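Local structure of hypothetical protein NE0471 (Nitrosomonas europaea, 2AUW) at residues Phe7-Leu11 with Arg76-Tyr80; Leu17-Leu22 with Glu33-Gly37; Ile49-Phe55 with Trp69-Glu73; Phe95-Met99 with Val120-Arg124. The protein is of unknown function but may bind DNA. All blocks are in the same frame, centred on the assembly; numbering follows the deposited sequence.

Contact 1. Residues Phe7-Leu11 with Arg76-Tyr80; sequences FFPKL and RDNVY
R76 reaches back from the first turn of helix 76-86 to hold the carbonyl of P9, tying the loop that leads into strand 11-16 to the start of that helix. The grip is side-on: NE and NH1 of R76 both donate to the one atom P9 O, each at 3.0 Å, and the oxygen lies near the guanidinium plane. The NE bond meets a lone pair in the carbonyl plane, whereas NH1 is tilted 29° from it; both are moderately bent. The chain of R76 leaves the backbone with CG between N and the carbonyl carbon (chi1 68°) and bends at chi3, which brings the guanidinium edge-on to P9 O, with F7 CD2 over one of its faces. NH1 also passes F7 O, but at too poor an angle to bond. The next amide, K10 N, is satisfied by S27 OG.

The apolar half centres on the F7 ring, sandwiched between P9 CD on one face and D77 CB on the other, the latter 3.7 Å from the ring centroid. Its edge turns toward the face of Y80 in an offset edge-to-face pair, planes at 73°. P9 CG in turn sits over the Y80 face, 4.1 Å from its centroid. The hydroxyl of Y80 is satisfied by E30 OE1. F7 CZ comes to 3.4 Å from both CB and CG of Y80.

Contact 2. Residues Leu17-Leu22 with Glu33-Gly37; sequences LAPYRL and EVDVG
L22 lays its CB against CG1 of V34, 4.1 Å away, while its CD1 reaches across at about a right angle to CG1 of V36, also 4.1 Å. This is the apolar face of the antiparallel hairpin formed by strands 21-26 and 31-35, and it is covered by helix 76-86 (V79, W82 and A83 on V34) and by F55. L22 and V34 make the hydrogen-bonded pair: L22 N donates to V34 O at 2.9 Å and V34 N to L22 O at 3.0 Å. R21 and D35 form the neighbouring non-hydrogen-bonded pair, with their side chains on the other face.

At the end of the ladder V36 N gives Y20 O an almost straight bond (3.0 Å, 179°). Here the second strand passes into helix 37-42, and D35 OD1 accepts from G37 N in an Asx turn. A water accepts from Y20 N and donates to D35 OD2. Y20 CB rests on G37 CA at 3.6 Å, a spot with little room for a side chain.

R21 and D35 are each modelled in two conformers. In the one described, R21 extends with CG anti to its N (chi1 -162°), and its NE donates to E33 OE1 at 2.8 Å, in the guanidinium plane and on the anti lone pair. L17 CD1 lies across the same carboxylate, 3.6 Å from E33 CD. In this conformer, with E33 OE2 paired to R23, the carboxylate lies between two arginines, which would probably keep it ionised; the R21 half may be lost in the other conformer.

Contact 3. Residues Ile49-Phe55 with Trp69-Glu73; sequences ILDPEAF and WFDTE
I49 sets its CG2 methyl squarely over the face of the W69 indole: the carbon lies 3.5 Å from the centroid of the five-membered ring, 1° off its normal, a CH-pi contact. The two side chains cross at about a right angle. CG2 owes this place to the first torsion of I49, which sets CG1 beside the backbone N and leaves the methyl anti to it. CG1 instead slides past F70, meeting CE1 at 3.7 Å, and CD1 runs on to the carboxylate of E73.

The edge of the indole faces the end of helix 52-55. There W69 NE1 donates to F55 O at 2.8 Å, a weak bond bent to 130°. F55 and W69 point the same way, side by side; their planes are 29° apart, but the rings are slid so far that they barely overlap. The contact thus packs the short helix on the loop between strand 67-68 and helix 76-86, inside the DUF2442 region, with L22 of strand 21-26 touching both W69 and F55. A leucine in place of W69 would probably leave F55 O without its indole donor and the I49 methyl without a flat surface to rest on.

F70 closes the outer side, its CZ 3.9 Å from A54 CB. The loop is shaped by E73, whose chain bends at chi2 so that its carboxylate turns back to three successive amides. OE2 takes W69 N at 3.0 Å, while OE1 takes both F70 N and D71 N, the latter from above the carboxylate plane at 2.7 Å.

Contact 4. Residues Phe95-Met99 with Val120-Arg124; sequences FGDWM and VSYYR
F95 and Y123 form the aromatic part of this interface: the edge of the Y123 ring is turned toward the face of F95, with centroids 5.8 Å apart and planes at 72°. The same face also receives Y123 CB, 4.0 Å from the F95 centroid, a CH-pi contact. On the opposite face lies W98 CE3 from the next turn of F95's own helix, so the phenyl ring is held between two helices.

The aliphatic contacts converge on V120. Its CG1 sits near the plane of the F95 ring, 3.9 Å from CE2, and is touched as well by SE of selenomethionine M99, also at 3.9 Å. F95 stands with CG anti to the backbone N (chi1 -173°), which carries CE2 to within 3.5 Å of V120 O.

These residues join helix 92-101 to helix 117-124, whose local axes run 10.3 Å apart at 122°. Helices 106-113 and 117-124, linked by a short turn, are consistent with a helix-turn-helix unit of the kind found in DNA-binding proteins, and L113 and C138 add to the packing round F95. Replacing F95 by an alanine would probably open a gap between W98 and Y123 and leave V120 CG1 without its ring neighbour.

The polar end of R124 leaves the interface: its guanidinium turns to the N-terminal segment, where NH1 bonds to N4 O and NH2 makes a salt bridge with E5.

Contacts 2 and 3 lie on the same side of the chain's centre, 12 Å apart between centres, and share one core: F55 CZ packs on L22 CD2 at 3.5 Å, and Y20 OH probably bonds to L50 O. Both are nested along the chain within the long loop closed by contact 1, which meets contact 2 through V79 CG1 and V34 CG1 at 4.0 Å and adjoins contact 3 in sequence through 69-73 and 76-80. Contact 4 belongs to the later helices; its nearest atoms are about 6 Å from contact 1 but about 15 and 17 Å from contacts 2 and 3. Of the other three, contact 1 is therefore the one closest to contact 4.

Contact 1. Residues Phe7-Leu11 with Arg76-Tyr80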
loop_
_atom_site.group_PDB
_atom_site.type_symbol
_atom_site.label_atom_id
_atom_site.label_comp_id
_atom_site.label_asym_id
_atom_site.label_seq_id
_atom_site.Cartn_x
_atom_site.Cartn_y
_atom_site.Cartn_z
ATOM N N PHE B 7 6.408 -3.814 -8.169
ATOM C CA PHE B 7 7.478 -4.803 -8.051
ATOM C C PHE B 7 8.406 -4.383 -6.903
ATOM O O PHE B 7 9.086 -3.323 -6.917
ATOM C CB PHE B 7 8.214 -4.985 -9.401
ATOM C CG PHE B 7 9.342 -6.002 -9.369
ATOM C CD1 PHE B 7 9.081 -7.375 -9.316
ATOM C CD2 PHE B 7 10.671 -5.576 -9.420
ATOM C CE1 PHE B 7 10.145 -8.312 -9.273
ATOM C CE2 PHE B 7 11.738 -6.507 -9.394
ATOM C CZ PHE B 7 11.463 -7.883 -9.321
ATOM N N PHE B 8 8.396 -5.206 -5.879
ATOM C CA PHE B 8 9.071 -4.870 -4.627
ATOM C C PHE B 8 10.625 -4.825 -4.778
ATOM O O PHE B 8 11.239 -3.799 -4.491
ATOM C CB PHE B 8 8.587 -5.782 -3.471
ATOM C CG PHE B 8 9.418 -5.635 -2.204
ATOM C CD1 PHE B 8 9.200 -4.556 -1.336
ATOM C CD2 PHE B 8 10.454 -6.528 -1.923
ATOM C CE1 PHE B 8 9.991 -4.379 -0.180
ATOM C CE2 PHE B 8 11.249 -6.379 -0.781
ATOM C CZ PHE B 8 11.014 -5.297 0.107
ATOM N N PRO B 9 11.256 -5.892 -5.293
ATOM C CA PRO B 9 12.744 -5.845 -5.347
ATOM C C PRO B 9 13.340 -4.715 -6.199
ATOM O O PRO B 9 12.783 -4.324 -7.244
ATOM C CB PRO B 9 13.116 -7.211 -5.967
ATOM C CG PRO B 9 11.933 -8.066 -5.721
ATOM C CD PRO B 9 10.749 -7.157 -5.853
ATOM N N LYS B 10 14.467 -4.167 -5.746
ATOM C CA LYS B 10 15.210 -3.184 -6.527
ATOM C C LYS B 10 16.465 -3.869 -7.042
ATOM O O LYS B 10 17.088 -4.623 -6.318
ATOM C CB LYS B 10 15.640 -1.981 -5.659
ATOM C CG LYS B 10 14.470 -1.164 -5.110
ATOM C CD LYS B 10 14.916 -0.351 -3.873
ATOM C CE LYS B 10 13.733 0.044 -2.996
ATOM N NZ LYS B 10 13.143 1.366 -3.380
ATOM N N LEU B 11 16.786 -3.633 -8.300
ATOM C CA LEU B 11 18.020 -4.128 -8.898
ATOM C C LEU B 11 19.143 -3.211 -8.458
ATOM O O LEU B 11 19.184 -2.034 -8.832
ATOM C CB LEU B 11 17.922 -4.131 -10.434
ATOM C CG LEU B 11 19.161 -4.605 -11.196
ATOM C CD1 LEU B 11 19.527 -6.064 -10.790
ATOM C CD2 LEU B 11 19.018 -4.459 -12.700
ATOM N N ARG B 76 13.645 -4.834 -15.145
ATOM C CA ARG B 76 14.220 -5.562 -13.992
ATOM C C ARG B 76 13.255 -6.639 -13.481
ATOM O O ARG B 76 13.687 -7.715 -13.089
ATOM C CB ARG B 76 14.665 -4.613 -12.854
ATOM C CG ARG B 76 13.526 -3.924 -12.149
ATOM C CD ARG B 76 14.072 -3.041 -11.071
ATOM N NE ARG B 76 13.204 -2.921 -9.892
ATOM C CZ ARG B 76 12.127 -2.134 -9.813
ATOM N NH1 ARG B 76 11.415 -2.083 -8.680
ATOM N NH2 ARG B 76 11.744 -1.417 -10.866
ATOM N N ASP B 77 11.949 -6.383 -13.573
ATOM C CA ASP B 77 10.961 -7.330 -13.070
ATOM C C ASP B 77 10.973 -8.625 -13.891
ATOM O O ASP B 77 10.855 -9.722 -13.325
ATOM C CB ASP B 77 9.550 -6.707 -12.978
ATOM C CG ASP B 77 9.049 -6.123 -14.318
ATOM O OD1 ASP B 77 9.841 -5.524 -15.072
ATOM O OD2 ASP B 77 7.853 -6.301 -14.623
ATOM N N ASN B 78 11.050 -8.499 -15.219
ATOM C CA ASN B 78 11.156 -9.695 -16.077
ATOM C C ASN B 78 12.453 -10.440 -15.790
ATOM O O ASN B 78 12.463 -11.652 -15.692
ATOM C CB ASN B 78 11.092 -9.311 -17.563
ATOM C CG ASN B 78 9.891 -8.442 -17.875
ATOM O OD1 ASN B 78 8.769 -8.747 -17.487
ATOM N ND2 ASN B 78 10.138 -7.315 -18.512
ATOM N N VAL B 79 13.560 -9.707 -15.658
ATOM C CA VAL B 79 14.857 -10.380 -15.383
ATOM C C VAL B 79 14.807 -11.168 -14.085
ATOM O O VAL B 79 15.244 -12.313 -14.021
ATOM C CB VAL B 79 16.054 -9.409 -15.383
ATOM C CG1 VAL B 79 17.312 -10.171 -14.913
ATOM C CG2 VAL B 79 16.264 -8.857 -16.805
ATOM N N TYR B 80 14.220 -10.550 -13.049
ATOM C CA TYR B 80 14.015 -11.255 -11.776
ATOM C C TYR B 80 13.206 -12.558 -11.959
ATOM O O TYR B 80 13.612 -13.644 -11.493
ATOM C CB TYR B 80 13.345 -10.281 -10.786
ATOM C CG TYR B 80 13.294 -10.751 -9.378
ATOM C CD1 TYR B 80 14.367 -10.493 -8.492
ATOM C CD2 TYR B 80 12.180 -11.418 -8.894
ATOM C CE1 TYR B 80 14.316 -10.904 -7.172
ATOM C CE2 TYR B 80 12.129 -11.855 -7.572
ATOM C CZ TYR B 80 13.206 -11.588 -6.723
ATOM O OH TYR B 80 13.102 -12.013 -5.426
#

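Contact 2. Residues Leu17-Leu22 with Glu33-Gly37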
loop_
_atom_site.group_PDB
_atom_site.type_symbol
_atom_site.label_atom_id
_atom_site.label_comp_id
_atom_site.label_asym_id
_atom_site.label_seq_id
_atom_site.Cartn_x
_atom_site.Cartn_y
_atom_site.Cartn_z
ATOM N N LEU B 17 28.683 -12.155 -16.766
ATOM C CA LEU B 17 29.588 -13.283 -16.614
ATOM C C LEU B 17 30.016 -13.754 -18.026
ATOM O O LEU B 17 29.872 -13.009 -19.001
ATOM C CB LEU B 17 28.929 -14.423 -15.819
ATOM C CG LEU B 17 28.333 -14.083 -14.438
ATOM C CD1 LEU B 17 27.819 -15.305 -13.715
ATOM C CD2 LEU B 17 29.343 -13.347 -13.567
ATOM N N ALA B 18 30.514 -14.982 -18.140
ATOM C CA ALA B 18 30.714 -15.591 -19.471
ATOM C C ALA B 18 29.388 -15.584 -20.285
ATOM O O ALA B 18 28.324 -15.891 -19.733
ATOM C CB ALA B 18 31.265 -16.993 -19.317
ATOM N N PRO B 19 29.438 -15.193 -21.582
ATOM C CA PRO B 19 28.202 -15.111 -22.383
ATOM C C PRO B 19 27.397 -16.411 -22.344
ATOM O O PRO B 19 27.979 -17.480 -22.528
ATOM C CB PRO B 19 28.708 -14.834 -23.801
ATOM C CG PRO B 19 30.090 -14.268 -23.633
ATOM C CD PRO B 19 30.638 -14.799 -22.351
ATOM N N TYR B 20 26.083 -16.348 -22.088
ATOM C CA TYR B 20 25.348 -15.094 -21.936
ATOM C C TYR B 20 24.694 -15.013 -20.573
ATOM O O TYR B 20 23.490 -14.734 -20.457
ATOM C CB TYR B 20 24.309 -14.939 -23.049
ATOM C CG TYR B 20 24.975 -14.825 -24.390
ATOM C CD1 TYR B 20 25.174 -15.968 -25.188
ATOM C CD2 TYR B 20 25.444 -13.599 -24.846
ATOM C CE1 TYR B 20 25.813 -15.880 -26.430
ATOM C CE2 TYR B 20 26.089 -13.494 -26.093
ATOM C CZ TYR B 20 26.260 -14.649 -26.877
ATOM O OH TYR B 20 26.903 -14.554 -28.092
ATOM N N ARG B 21 25.490 -15.266 -19.536
ATOM C CA ARG B 21 24.990 -15.293 -18.155
ATOM C C ARG B 21 25.270 -13.984 -17.406
ATOM O O ARG B 21 26.345 -13.402 -17.555
ATOM C CB ARG B 21 25.600 -16.468 -17.396
ATOM C CG ARG B 21 24.859 -16.863 -16.130
ATOM C CD ARG B 21 25.307 -18.227 -15.658
ATOM N NE ARG B 21 24.615 -18.692 -14.453
ATOM C CZ ARG B 21 23.485 -19.402 -14.455
ATOM N NH1 ARG B 21 22.907 -19.729 -15.603
ATOM N NH2 ARG B 21 22.928 -19.794 -13.307
ATOM N N LEU B 22 24.295 -13.534 -16.608
ATOM C CA LEU B 22 24.440 -12.324 -15.777
ATOM C C LEU B 22 24.362 -12.687 -14.311
ATOM O O LEU B 22 23.765 -13.686 -13.962
ATOM C CB LEU B 22 23.354 -11.299 -16.110
ATOM C CG LEU B 22 23.185 -10.803 -17.545
ATOM C CD1 LEU B 22 21.820 -10.116 -17.672
ATOM C CD2 LEU B 22 24.350 -9.894 -17.999
ATOM N N GLU B 33 21.746 -15.519 -10.558
ATOM C CA GLU B 33 22.297 -15.568 -11.898
ATOM C C GLU B 33 21.188 -15.948 -12.875
ATOM O O GLU B 33 20.212 -16.607 -12.522
ATOM C CB GLU B 33 23.477 -16.555 -11.992
ATOM C CG GLU B 33 24.735 -16.120 -11.150
ATOM C CD GLU B 33 25.919 -17.099 -11.235
ATOM O OE1 GLU B 33 25.907 -18.017 -12.087
ATOM O OE2 GLU B 33 26.878 -16.926 -10.438
ATOM N N VAL B 34 21.370 -15.536 -14.118
ATOM C CA VAL B 34 20.309 -15.749 -15.105
ATOM C C VAL B 34 20.917 -15.739 -16.503
ATOM O O VAL B 34 21.759 -14.875 -16.828
ATOM C CB VAL B 34 19.234 -14.638 -14.985
ATOM C CG1 VAL B 34 19.834 -13.266 -15.247
ATOM C CG2 VAL B 34 18.001 -14.928 -15.930
ATOM N N ASP B 35 20.468 -16.673 -17.332
ATOM C CA ASP B 35 20.908 -16.721 -18.732
ATOM C C ASP B 35 19.933 -15.909 -19.567
ATOM O O ASP B 35 18.699 -16.050 -19.423
ATOM C CB ASP B 35 20.932 -18.169 -19.211
ATOM C CG ASP B 35 21.750 -18.350 -20.477
ATOM O OD1 ASP B 35 21.361 -17.836 -21.529
ATOM O OD2 ASP B 35 22.794 -19.006 -20.402
ATOM N N VAL B 36 20.471 -15.038 -20.417
ATOM C CA VAL B 36 19.641 -14.246 -21.327
ATOM C C VAL B 36 19.942 -14.560 -22.807
ATOM O O VAL B 36 19.474 -13.853 -23.671
ATOM C CB VAL B 36 19.733 -12.711 -21.093
ATOM C CG1 VAL B 36 19.101 -12.331 -19.751
ATOM C CG2 VAL B 36 21.216 -12.219 -21.173
ATOM N N GLY B 37 20.740 -15.590 -23.057
ATOM C CA GLY B 37 21.185 -15.947 -24.421
ATOM C C GLY B 37 20.024 -16.300 -25.345
ATOM O O GLY B 37 19.969 -15.850 -26.491
HETATM O O HOH W 1 24.613 -18.658 -22.302
#

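Contact 3. Residues Ile49-Phe55 with Trp69-Glu73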
loop_
_atom_site.group_PDB
_atom_site.type_symbol
_atom_site.label_atom_id
_atom_site.label_comp_id
_atom_site.label_asym_id
_atom_site.label_seq_id
_atom_site.Cartn_x
_atom_site.Cartn_y
_atom_site.Cartn_z
ATOM N N ILE B 49 24.064 -7.415 -29.264
ATOM C CA ILE B 49 24.416 -7.803 -27.889
ATOM C C ILE B 49 25.055 -9.181 -27.816
ATOM O O ILE B 49 25.764 -9.495 -26.855
ATOM C CB ILE B 49 23.206 -7.631 -26.902
ATOM C CG1 ILE B 49 22.771 -6.163 -26.898
ATOM C CG2 ILE B 49 23.620 -8.033 -25.486
ATOM C CD1 ILE B 49 21.361 -5.891 -26.448
ATOM N N LEU B 50 24.850 -9.989 -28.859
ATOM C CA LEU B 50 25.413 -11.340 -28.931
ATOM C C LEU B 50 26.952 -11.368 -29.074
ATOM O O LEU B 50 27.600 -12.384 -28.782
ATOM C CB LEU B 50 24.732 -12.153 -30.054
ATOM C CG LEU B 50 23.261 -12.566 -29.875
ATOM C CD1 LEU B 50 22.749 -13.218 -31.174
ATOM C CD2 LEU B 50 23.125 -13.557 -28.723
ATOM N N ASP B 51 27.522 -10.246 -29.503
ATOM C CA ASP B 51 28.971 -10.055 -29.520
ATOM C C ASP B 51 29.473 -10.027 -28.087
ATOM O O ASP B 51 28.973 -9.224 -27.286
ATOM C CB ASP B 51 29.295 -8.721 -30.183
ATOM C CG ASP B 51 30.799 -8.533 -30.459
ATOM O OD1 ASP B 51 31.655 -9.324 -29.981
ATOM O OD2 ASP B 51 31.114 -7.581 -31.197
ATOM N N PRO B 52 30.447 -10.899 -27.748
ATOM C CA PRO B 52 30.941 -10.991 -26.365
ATOM C C PRO B 52 31.448 -9.673 -25.758
ATOM O O PRO B 52 31.349 -9.488 -24.539
ATOM C CB PRO B 52 32.064 -12.022 -26.453
ATOM C CG PRO B 52 31.735 -12.850 -27.708
ATOM C CD PRO B 52 31.129 -11.855 -28.651
ATOM N N GLU B 53 31.969 -8.790 -26.608
ATOM C CA GLU B 53 32.465 -7.476 -26.189
ATOM C C GLU B 53 31.305 -6.554 -25.831
ATOM O O GLU B 53 31.355 -5.827 -24.836
ATOM C CB GLU B 53 33.319 -6.845 -27.295
ATOM C CG GLU B 53 34.498 -7.703 -27.741
ATOM C CD GLU B 53 35.556 -6.903 -28.485
ATOM O OE1 GLU B 53 36.679 -6.784 -27.949
ATOM O OE2 GLU B 53 35.261 -6.386 -29.590
ATOM N N ALA B 54 30.249 -6.613 -26.637
ATOM C CA ALA B 54 29.065 -5.803 -26.427
ATOM C C ALA B 54 28.326 -6.293 -25.178
ATOM O O ALA B 54 27.957 -5.485 -24.337
ATOM C CB ALA B 54 28.169 -5.810 -27.661
ATOM N N PHE B 55 28.177 -7.613 -25.034
ATOM C CA PHE B 55 27.482 -8.221 -23.886
ATOM C C PHE B 55 28.107 -7.801 -22.553
ATOM O O PHE B 55 27.400 -7.529 -21.577
ATOM C CB PHE B 55 27.510 -9.751 -23.999
ATOM C CG PHE B 55 26.864 -10.456 -22.838
ATOM C CD1 PHE B 55 25.475 -10.531 -22.749
ATOM C CD2 PHE B 55 27.646 -11.049 -21.842
ATOM C CE1 PHE B 55 24.864 -11.175 -21.665
ATOM C CE2 PHE B 55 27.061 -11.696 -20.772
ATOM C CZ PHE B 55 25.646 -11.764 -20.690
ATOM N N TRP B 69 22.225 -2.649 -22.261
ATOM C CA TRP B 69 23.496 -2.741 -22.974
ATOM C C TRP B 69 23.539 -1.491 -23.831
ATOM O O TRP B 69 24.414 -0.652 -23.647
ATOM C CB TRP B 69 23.605 -3.996 -23.852
ATOM C CG TRP B 69 23.772 -5.286 -23.091
ATOM C CD1 TRP B 69 24.932 -5.925 -22.807
ATOM C CD2 TRP B 69 22.721 -6.082 -22.525
ATOM N NE1 TRP B 69 24.682 -7.091 -22.119
ATOM C CE2 TRP B 69 23.324 -7.190 -21.906
ATOM C CE3 TRP B 69 21.317 -5.962 -22.492
ATOM C CZ2 TRP B 69 22.583 -8.177 -21.260
ATOM C CZ3 TRP B 69 20.578 -6.933 -21.814
ATOM C CH2 TRP B 69 21.206 -8.032 -21.228
ATOM N N PHE B 70 22.571 -1.355 -24.733
ATOM C CA PHE B 70 22.418 -0.117 -25.511
ATOM C C PHE B 70 21.186 0.714 -25.132
ATOM O O PHE B 70 21.292 1.923 -24.954
ATOM C CB PHE B 70 22.457 -0.389 -27.025
ATOM C CG PHE B 70 23.648 -1.192 -27.471
ATOM C CD1 PHE B 70 23.502 -2.525 -27.844
ATOM C CD2 PHE B 70 24.920 -0.609 -27.527
ATOM C CE1 PHE B 70 24.601 -3.278 -28.253
ATOM C CE2 PHE B 70 26.036 -1.349 -27.942
ATOM C CZ PHE B 70 25.876 -2.692 -28.306
ATOM N N ASP B 71 20.023 0.071 -25.002
ATOM C CA ASP B 71 18.775 0.800 -24.759
ATOM C C ASP B 71 17.718 0.002 -23.980
ATOM O O ASP B 71 16.914 -0.733 -24.583
ATOM C CB ASP B 71 18.168 1.291 -26.080
ATOM C CG ASP B 71 16.939 2.159 -25.870
ATOM O OD1 ASP B 71 16.779 2.746 -24.771
ATOM O OD2 ASP B 71 16.122 2.250 -26.806
ATOM N N THR B 72 17.719 0.175 -22.656
ATOM C CA THR B 72 16.673 -0.360 -21.776
ATOM C C THR B 72 16.086 -1.716 -22.261
ATOM O O THR B 72 14.868 -1.869 -22.388
ATOM C CB THR B 72 15.520 0.669 -21.628
ATOM O OG1 THR B 72 15.022 1.002 -22.932
ATOM C CG2 THR B 72 16.004 1.939 -20.936
ATOM N N GLU B 73 16.945 -2.690 -22.523
ATOM C CA GLU B 73 16.494 -3.918 -23.194
ATOM C C GLU B 73 15.570 -4.781 -22.338
ATOM O O GLU B 73 14.513 -5.218 -22.828
ATOM C CB GLU B 73 17.663 -4.751 -23.724
ATOM C CG GLU B 73 18.344 -4.138 -24.960
ATOM C CD GLU B 73 19.385 -3.076 -24.608
ATOM O OE1 GLU B 73 20.075 -2.589 -25.521
ATOM O OE2 GLU B 73 19.507 -2.734 -23.416
#

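Contact 4. Residues Phe95-Met99 with Val120-Arg124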
loop_
_atom_site.group_PDB
_atom_site.type_symbol
_atom_site.label_atom_id
_atom_site.label_comp_id
_atom_site.label_asym_id
_atom_site.label_seq_id
_atom_site.Cartn_x
_atom_site.Cartn_y
_atom_site.Cartn_z
ATOM N N PHE B 95 2.616 -16.427 -11.250
ATOM C CA PHE B 95 1.507 -16.190 -10.335
ATOM C C PHE B 95 0.560 -15.110 -10.879
ATOM O O PHE B 95 -0.672 -15.289 -10.883
ATOM C CB PHE B 95 2.048 -15.789 -8.948
ATOM C CG PHE B 95 0.985 -15.681 -7.879
ATOM C CD1 PHE B 95 0.485 -16.838 -7.257
ATOM C CD2 PHE B 95 0.484 -14.435 -7.492
ATOM C CE1 PHE B 95 -0.505 -16.781 -6.262
ATOM C CE2 PHE B 95 -0.516 -14.344 -6.487
ATOM C CZ PHE B 95 -1.004 -15.533 -5.864
ATOM N N GLY B 96 1.125 -13.997 -11.324
ATOM C CA GLY B 96 0.338 -12.922 -11.959
ATOM C C GLY B 96 -0.386 -13.370 -13.230
ATOM O O GLY B 96 -1.542 -12.989 -13.454
ATOM N N ASP B 97 0.267 -14.197 -14.039
ATOM C CA ASP B 97 -0.352 -14.789 -15.239
ATOM C C ASP B 97 -1.546 -15.676 -14.862
ATOM O O ASP B 97 -2.590 -15.620 -15.514
ATOM C CB ASP B 97 0.661 -15.631 -16.014
ATOM C CG ASP B 97 1.688 -14.791 -16.778
ATOM O OD1 ASP B 97 1.595 -13.547 -16.788
ATOM O OD2 ASP B 97 2.593 -15.398 -17.375
ATOM N N TRP B 98 -1.393 -16.482 -13.803
ATOM C CA TRP B 98 -2.500 -17.277 -13.274
ATOM C C TRP B 98 -3.691 -16.423 -12.837
ATOM O O TRP B 98 -4.833 -16.765 -13.135
ATOM C CB TRP B 98 -2.025 -18.208 -12.138
ATOM C CG TRP B 98 -3.128 -18.863 -11.365
ATOM C CD1 TRP B 98 -3.796 -20.017 -11.679
ATOM C CD2 TRP B 98 -3.657 -18.421 -10.107
ATOM N NE1 TRP B 98 -4.737 -20.297 -10.703
ATOM C CE2 TRP B 98 -4.663 -19.335 -9.729
ATOM C CE3 TRP B 98 -3.372 -17.327 -9.265
ATOM C CZ2 TRP B 98 -5.393 -19.196 -8.545
ATOM C CZ3 TRP B 98 -4.113 -17.179 -8.080
ATOM C CH2 TRP B 98 -5.116 -18.108 -7.748
HETATM N N MSE B 99 -3.433 -15.310 -12.151
HETATM C CA MSE B 99 -4.503 -14.369 -11.803
HETATM C C MSE B 99 -5.163 -13.764 -13.056
HETATM O O MSE B 99 -6.403 -13.768 -13.201
HETATM C CB MSE B 99 -3.969 -13.242 -10.912
HETATM C CG MSE B 99 -3.536 -13.685 -9.490
HETATM SE SE MSE B 99 -2.934 -12.127 -8.453
HETATM C CE MSE B 99 -1.984 -11.293 -9.815
ATOM N N VAL B 120 -1.609 -12.885 -1.147
ATOM C CA VAL B 120 -1.752 -12.778 -2.599
ATOM C C VAL B 120 -0.938 -11.598 -3.149
ATOM O O VAL B 120 -0.189 -11.752 -4.107
ATOM C CB VAL B 120 -3.239 -12.690 -3.034
ATOM C CG1 VAL B 120 -3.374 -12.450 -4.560
ATOM C CG2 VAL B 120 -3.987 -13.975 -2.616
ATOM N N SER B 121 -1.128 -10.415 -2.573
ATOM C CA SER B 121 -0.349 -9.241 -2.954
ATOM C C SER B 121 1.171 -9.449 -2.799
ATOM O O SER B 121 1.939 -9.118 -3.688
ATOM C CB SER B 121 -0.779 -8.045 -2.119
ATOM O OG SER B 121 -0.036 -6.903 -2.485
ATOM N N TYR B 122 1.600 -10.018 -1.684
ATOM C CA TYR B 122 3.043 -10.252 -1.478
ATOM C C TYR B 122 3.666 -11.121 -2.563
ATOM O O TYR B 122 4.750 -10.805 -3.069
ATOM C CB TYR B 122 3.324 -10.816 -0.079
ATOM C CG TYR B 122 3.613 -9.714 0.942
ATOM C CD1 TYR B 122 4.835 -9.667 1.617
ATOM C CD2 TYR B 122 2.688 -8.698 1.195
ATOM C CE1 TYR B 122 5.129 -8.665 2.540
ATOM C CE2 TYR B 122 2.961 -7.684 2.150
ATOM C CZ TYR B 122 4.185 -7.678 2.811
ATOM O OH TYR B 122 4.489 -6.696 3.743
ATOM N N TYR B 123 2.951 -12.184 -2.919
ATOM C CA TYR B 123 3.369 -13.095 -3.996
ATOM C C TYR B 123 3.355 -12.398 -5.355
ATOM O O TYR B 123 4.297 -12.533 -6.143
ATOM C CB TYR B 123 2.473 -14.329 -4.040
ATOM C CG TYR B 123 2.530 -15.247 -2.828
ATOM C CD1 TYR B 123 1.388 -15.934 -2.402
ATOM C CD2 TYR B 123 3.726 -15.454 -2.112
ATOM C CE1 TYR B 123 1.423 -16.813 -1.281
ATOM C CE2 TYR B 123 3.759 -16.315 -1.005
ATOM C CZ TYR B 123 2.614 -16.978 -0.590
ATOM O OH TYR B 123 2.657 -17.815 0.523
ATOM N N ARG B 124 2.276 -11.659 -5.617
ATOM C CA ARG B 124 2.085 -10.957 -6.882
ATOM C C ARG B 124 3.212 -9.939 -7.143
ATOM O O ARG B 124 3.614 -9.734 -8.281
ATOM C CB ARG B 124 0.734 -10.208 -6.825
ATOM C CG ARG B 124 0.188 -9.727 -8.138
ATOM C CD ARG B 124 -1.051 -8.856 -7.922
ATOM N NE ARG B 124 -0.742 -7.441 -7.657
ATOM C CZ ARG B 124 -0.497 -6.514 -8.595
ATOM N NH1 ARG B 124 -0.242 -5.262 -8.235
ATOM N NH2 ARG B 124 -0.503 -6.823 -9.889
#